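Local coordinates for protein alpha-1,6-mannanase (PDB 4V1S) that probably hydrolyses alpha-1,6-mannosidic linkages in mannans, as a family 76 glycoside hydrolase of a gut Bacteroides, at residues A[308-320]-A[355-367]. Numbering follows the deposited sequence. Where two conformers were deposited one is given.
Sequences ALNDPGYFAFSII and GRYPEHWGTPTTS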
loop_
_atom_site.group_PDB
_atom_site.type_symbol
_atom_site.label_atom_id
_atom_site.label_comp_id
_atom_site.label_asym_id
_atom_site.label_seq_id
_atom_site.Cartn_x
_atom_site.Cartn_y
_atom_site.Cartn_z
ATOM N N ALA A 308 14.495 10.829 7.305
ATOM C CA ALA A 308 13.921 11.138 6.001
ATOM C C ALA A 308 13.970 9.967 5.042
ATOM O O ALA A 308 14.949 9.191 5.003
ATOM C CB ALA A 308 14.652 12.315 5.345
ATOM N N LEU A 309 12.901 9.845 4.267
ATOM C CA LEU A 309 12.799 8.826 3.220
ATOM C C LEU A 309 12.714 9.503 1.852
ATOM O O LEU A 309 11.786 10.251 1.567
ATOM C CB LEU A 309 11.587 7.927 3.459
ATOM C CG LEU A 309 11.795 6.872 4.549
ATOM C CD1 LEU A 309 10.475 6.403 5.143
ATOM C CD2 LEU A 309 12.600 5.680 4.000
ATOM N N ASN A 310 13.713 9.247 1.020
ATOM C CA ASN A 310 13.915 10.009 -0.207
ATOM C C ASN A 310 13.149 9.437 -1.411
ATOM O O ASN A 310 13.727 9.056 -2.434
ATOM C CB ASN A 310 15.410 10.073 -0.518
ATOM C CG ASN A 310 15.761 11.154 -1.508
ATOM O OD1 ASN A 310 15.008 12.091 -1.730
ATOM N ND2 ASN A 310 16.952 11.054 -2.072
ATOM N N ASP A 311 11.821 9.434 -1.289
ATOM C CA ASP A 311 10.935 9.000 -2.355
ATOM C C ASP A 311 9.569 9.634 -2.074
ATOM O O ASP A 311 9.321 10.189 -0.986
ATOM C CB ASP A 311 10.826 7.462 -2.365
ATOM C CG ASP A 311 11.058 6.810 -3.758
ATOM O OD1 ASP A 311 11.666 7.440 -4.674
ATOM O OD2 ASP A 311 10.668 5.611 -3.896
ATOM N N PRO A 312 8.640 9.496 -3.026
ATOM C CA PRO A 312 7.257 9.890 -2.732
ATOM C C PRO A 312 6.733 9.135 -1.523
ATOM O O PRO A 312 7.010 7.926 -1.370
ATOM C CB PRO A 312 6.488 9.479 -4.001
ATOM C CG PRO A 312 7.543 9.492 -5.091
ATOM C CD PRO A 312 8.780 8.992 -4.405
ATOM N N GLY A 313 5.998 9.828 -0.657
ATOM C CA GLY A 313 5.445 9.168 0.526
ATOM C C GLY A 313 4.544 7.990 0.234
ATOM O O GLY A 313 4.610 6.984 0.919
ATOM N N TYR A 314 3.725 8.129 -0.803
ATOM C CA TYR A 314 2.830 7.089 -1.227
ATOM C C TYR A 314 3.552 5.855 -1.774
ATOM O O TYR A 314 2.894 4.840 -2.039
ATOM C CB TYR A 314 1.763 7.594 -2.212
ATOM C CG TYR A 314 2.306 8.342 -3.394
ATOM C CD1 TYR A 314 3.021 7.691 -4.396
ATOM C CD2 TYR A 314 2.191 9.699 -3.473
ATOM C CE1 TYR A 314 3.556 8.383 -5.465
ATOM C CE2 TYR A 314 2.696 10.397 -4.564
ATOM C CZ TYR A 314 3.377 9.725 -5.554
ATOM O OH TYR A 314 3.923 10.393 -6.618
ATOM N N PHE A 315 4.884 5.935 -1.904
ATOM C CA PHE A 315 5.765 4.789 -2.162
ATOM C C PHE A 315 6.545 4.388 -0.910
ATOM O O PHE A 315 6.588 3.212 -0.526
ATOM C CB PHE A 315 6.786 5.069 -3.273
ATOM C CG PHE A 315 6.206 5.177 -4.651
ATOM C CD1 PHE A 315 4.920 4.732 -4.971
ATOM C CD2 PHE A 315 7.018 5.684 -5.690
ATOM C CE1 PHE A 315 4.478 4.817 -6.282
ATOM C CE2 PHE A 315 6.558 5.781 -6.998
ATOM C CZ PHE A 315 5.265 5.381 -7.290
ATOM N N ALA A 316 7.153 5.379 -0.265
ATOM C CA ALA A 316 8.164 5.107 0.786
ATOM C C ALA A 316 7.582 4.518 2.064
ATOM O O ALA A 316 8.285 3.860 2.787
ATOM C CB ALA A 316 8.961 6.354 1.124
ATOM N N PHE A 317 6.276 4.739 2.290
ATOM C CA PHE A 317 5.564 4.169 3.445
ATOM C C PHE A 317 5.743 2.664 3.477
ATOM O O PHE A 317 5.693 2.034 4.576
ATOM C CB PHE A 317 4.065 4.538 3.416
ATOM C CG PHE A 317 3.295 3.641 2.514
ATOM C CD1 PHE A 317 3.328 3.779 1.158
ATOM C CD2 PHE A 317 2.775 2.468 3.050
ATOM C CE1 PHE A 317 2.731 2.833 0.342
ATOM C CE2 PHE A 317 2.149 1.530 2.248
ATOM C CZ PHE A 317 2.160 1.713 0.885
ATOM N N SER A 318 5.949 2.053 2.291
ATOM C CA SER A 318 6.094 0.578 2.227
ATOM C C SER A 318 7.360 0.078 2.924
ATOM O O SER A 318 7.395 -1.054 3.413
ATOM C CB SER A 318 6.040 0.053 0.792
ATOM O OG SER A 318 7.115 0.519 0.022
ATOM N N ILE A 319 8.387 0.924 2.990
ATOM C CA ILE A 319 9.601 0.560 3.729
ATOM C C ILE A 319 9.284 0.553 5.228
ATOM O O ILE A 319 9.729 -0.338 5.973
ATOM C CB ILE A 319 10.767 1.507 3.399
ATOM C CG1 ILE A 319 11.107 1.422 1.898
ATOM C CG2 ILE A 319 11.981 1.212 4.284
ATOM C CD1 ILE A 319 11.288 0.022 1.339
ATOM N N ILE A 320 8.479 1.526 5.677
ATOM C CA ILE A 320 8.075 1.562 7.084
ATOM C C ILE A 320 7.214 0.349 7.427
ATOM O O ILE A 320 7.437 -0.299 8.467
ATOM C CB ILE A 320 7.360 2.876 7.431
ATOM C CG1 ILE A 320 8.236 4.086 7.082
ATOM C CG2 ILE A 320 6.969 2.884 8.906
ATOM C CD1 ILE A 320 7.614 5.445 7.414
ATOM N N GLY A 355 -1.238 21.971 8.427
ATOM C CA GLY A 355 -1.489 20.551 8.685
ATOM C C GLY A 355 -1.563 19.667 7.441
ATOM O O GLY A 355 -2.156 18.565 7.481
ATOM N N ARG A 356 -0.943 20.141 6.355
ATOM C CA ARG A 356 -0.851 19.403 5.090
ATOM C C ARG A 356 0.520 18.784 4.869
ATOM O O ARG A 356 1.509 19.168 5.510
ATOM C CB ARG A 356 -1.234 20.291 3.917
ATOM C CG ARG A 356 -2.621 20.884 4.122
ATOM C CD ARG A 356 -3.070 21.572 2.878
ATOM N NE ARG A 356 -4.396 22.143 3.047
ATOM C CZ ARG A 356 -4.660 23.427 3.048
ATOM N NH1 ARG A 356 -3.688 24.329 2.930
ATOM N NH2 ARG A 356 -5.906 23.838 3.200
ATOM N N TYR A 357 0.554 17.804 3.966
ATOM C CA TYR A 357 1.760 17.019 3.698
ATOM C C TYR A 357 2.175 17.093 2.238
ATOM O O TYR A 357 1.323 17.123 1.332
ATOM C CB TYR A 357 1.551 15.551 4.126
ATOM C CG TYR A 357 1.460 15.477 5.622
ATOM C CD1 TYR A 357 0.247 15.691 6.293
ATOM C CD2 TYR A 357 2.608 15.292 6.387
ATOM C CE1 TYR A 357 0.197 15.695 7.684
ATOM C CE2 TYR A 357 2.556 15.271 7.778
ATOM C CZ TYR A 357 1.359 15.504 8.421
ATOM O OH TYR A 357 1.343 15.511 9.806
ATOM N N PRO A 358 3.494 17.117 2.002
ATOM C CA PRO A 358 4.022 17.152 0.660
ATOM C C PRO A 358 4.013 15.780 -0.018
ATOM O O PRO A 358 3.873 14.732 0.628
ATOM C CB PRO A 358 5.451 17.617 0.887
ATOM C CG PRO A 358 5.825 16.937 2.178
ATOM C CD PRO A 358 4.570 17.067 3.008
ATOM N N GLU A 359 4.222 15.795 -1.319
ATOM C CA GLU A 359 4.297 14.564 -2.087
ATOM C C GLU A 359 5.497 13.684 -1.698
ATOM O O GLU A 359 5.351 12.456 -1.551
ATOM C CB GLU A 359 4.390 14.889 -3.565
ATOM C CG GLU A 359 4.536 13.689 -4.466
ATOM C CD GLU A 359 4.223 13.973 -5.923
ATOM O OE1 GLU A 359 4.178 15.154 -6.348
ATOM O OE2 GLU A 359 4.058 13.003 -6.684
ATOM N N HIS A 360 6.645 14.326 -1.493
ATOM C CA HIS A 360 7.924 13.620 -1.305
ATOM C C HIS A 360 8.361 13.711 0.168
ATOM O O HIS A 360 8.088 14.711 0.846
ATOM C CB HIS A 360 8.948 14.231 -2.269
ATOM C CG HIS A 360 10.194 13.418 -2.477
ATOM N ND1 HIS A 360 10.375 12.567 -3.551
ATOM C CD2 HIS A 360 11.352 13.386 -1.774
ATOM C CE1 HIS A 360 11.581 12.037 -3.483
ATOM N NE2 HIS A 360 12.189 12.521 -2.410
ATOM N N TRP A 361 8.998 12.649 0.678
ATOM C CA TRP A 361 9.374 12.587 2.087
ATOM C C TRP A 361 10.845 12.881 2.379
ATOM O O TRP A 361 11.295 12.755 3.514
ATOM C CB TRP A 361 8.999 11.227 2.665
ATOM C CG TRP A 361 7.532 11.022 2.962
ATOM C CD1 TRP A 361 6.491 11.878 2.729
ATOM C CD2 TRP A 361 6.964 9.845 3.526
ATOM N NE1 TRP A 361 5.308 11.321 3.160
ATOM C CE2 TRP A 361 5.570 10.057 3.639
ATOM C CE3 TRP A 361 7.497 8.616 3.930
ATOM C CZ2 TRP A 361 4.709 9.080 4.141
ATOM C CZ3 TRP A 361 6.643 7.635 4.428
ATOM C CH2 TRP A 361 5.243 7.887 4.543
ATOM N N GLY A 362 11.577 13.336 1.371
ATOM C CA GLY A 362 13.030 13.470 1.485
ATOM C C GLY A 362 13.541 14.722 2.172
ATOM O O GLY A 362 14.636 14.714 2.729
ATOM N N THR A 363 12.771 15.816 2.116
ATOM C CA THR A 363 13.284 17.126 2.531
ATOM C C THR A 363 12.268 17.875 3.404
ATOM O O THR A 363 11.073 17.874 3.106
ATOM C CB THR A 363 13.677 17.969 1.308
ATOM O OG1 THR A 363 12.538 18.219 0.507
ATOM C CG2 THR A 363 14.663 17.260 0.446
ATOM N N PRO A 364 12.731 18.507 4.494
ATOM C CA PRO A 364 11.786 19.248 5.325
ATOM C C PRO A 364 11.012 20.300 4.550
ATOM O O PRO A 364 11.526 20.926 3.605
ATOM C CB PRO A 364 12.673 19.893 6.387
ATOM C CG PRO A 364 13.860 19.011 6.475
ATOM C CD PRO A 364 14.079 18.478 5.086
ATOM N N THR A 365 9.771 20.485 4.963
ATOM C CA THR A 365 8.908 21.483 4.382
ATOM C C THR A 365 9.272 22.848 4.956
ATOM O O THR A 365 9.398 23.002 6.168
ATOM C CB THR A 365 7.453 21.140 4.689
ATOM O OG1 THR A 365 7.151 19.888 4.056
ATOM C CG2 THR A 365 6.516 22.207 4.168
ATOM N N THR A 366 9.460 23.825 4.079
ATOM C CA THR A 366 9.845 25.174 4.503
ATOM C C THR A 366 8.836 26.272 4.178
ATOM O O THR A 366 8.994 27.396 4.633
ATOM C CB THR A 366 11.228 25.554 3.928
ATOM O OG1 THR A 366 11.212 25.409 2.506
ATOM C CG2 THR A 366 12.291 24.638 4.515
ATOM N N SER A 367 7.833 25.953 3.378
ATOM C CA SER A 367 6.744 26.870 3.113
ATOM C C SER A 367 5.463 26.065 2.918
ATOM O O SER A 367 5.489 24.873 2.612
ATOM C CB SER A 367 7.039 27.732 1.884
ATOM O OG SER A 367 7.262 26.934 0.739
HETATM O O HOH W 1 3.047 11.049 -0.695
#
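Trp361 lays one face of its indole on the first turn of helix 313-330: Gly313 CA sits over the five-membered ring, 3.3 Å from its centroid in a CH-pi contact. The six-membered ring reaches further along the helix, with Phe317 CB 3.7 Å from CH2 of Trp361, Ala316 and Ile320 beside it and Leu309 CD1 at its edge; Ile346 and Leu350 of helix 334-350 also touch the indole. With an alanine in place of Trp361, a gap would probably open beneath Gly313, and Phe317 and Ile320 would lose one apolar neighbour.

Backbone bonds join the two segments around the Pro312-His360 beta bridge: Trp361 N to Asp311 O (3.0 Å) and Gly313 N to Glu359 O (2.9 Å). Glu359 O also accepts from a water bonded by Tyr314 N.

Among side chains, His360 NE2, in one of two conformers, donates almost straight (170°) to Asn310 OD1 at 2.9 Å. Glu359, with CG anti to its backbone N (chi1 177°), receives Tyr314 OH on the anti lone pair of OE2 at 2.6 Å.

Polar bonds thus tie the loop to the helix start and its lead-in, while the indole anchors it in the apolar interior of the (alpha/alpha)6 barrel of family 76.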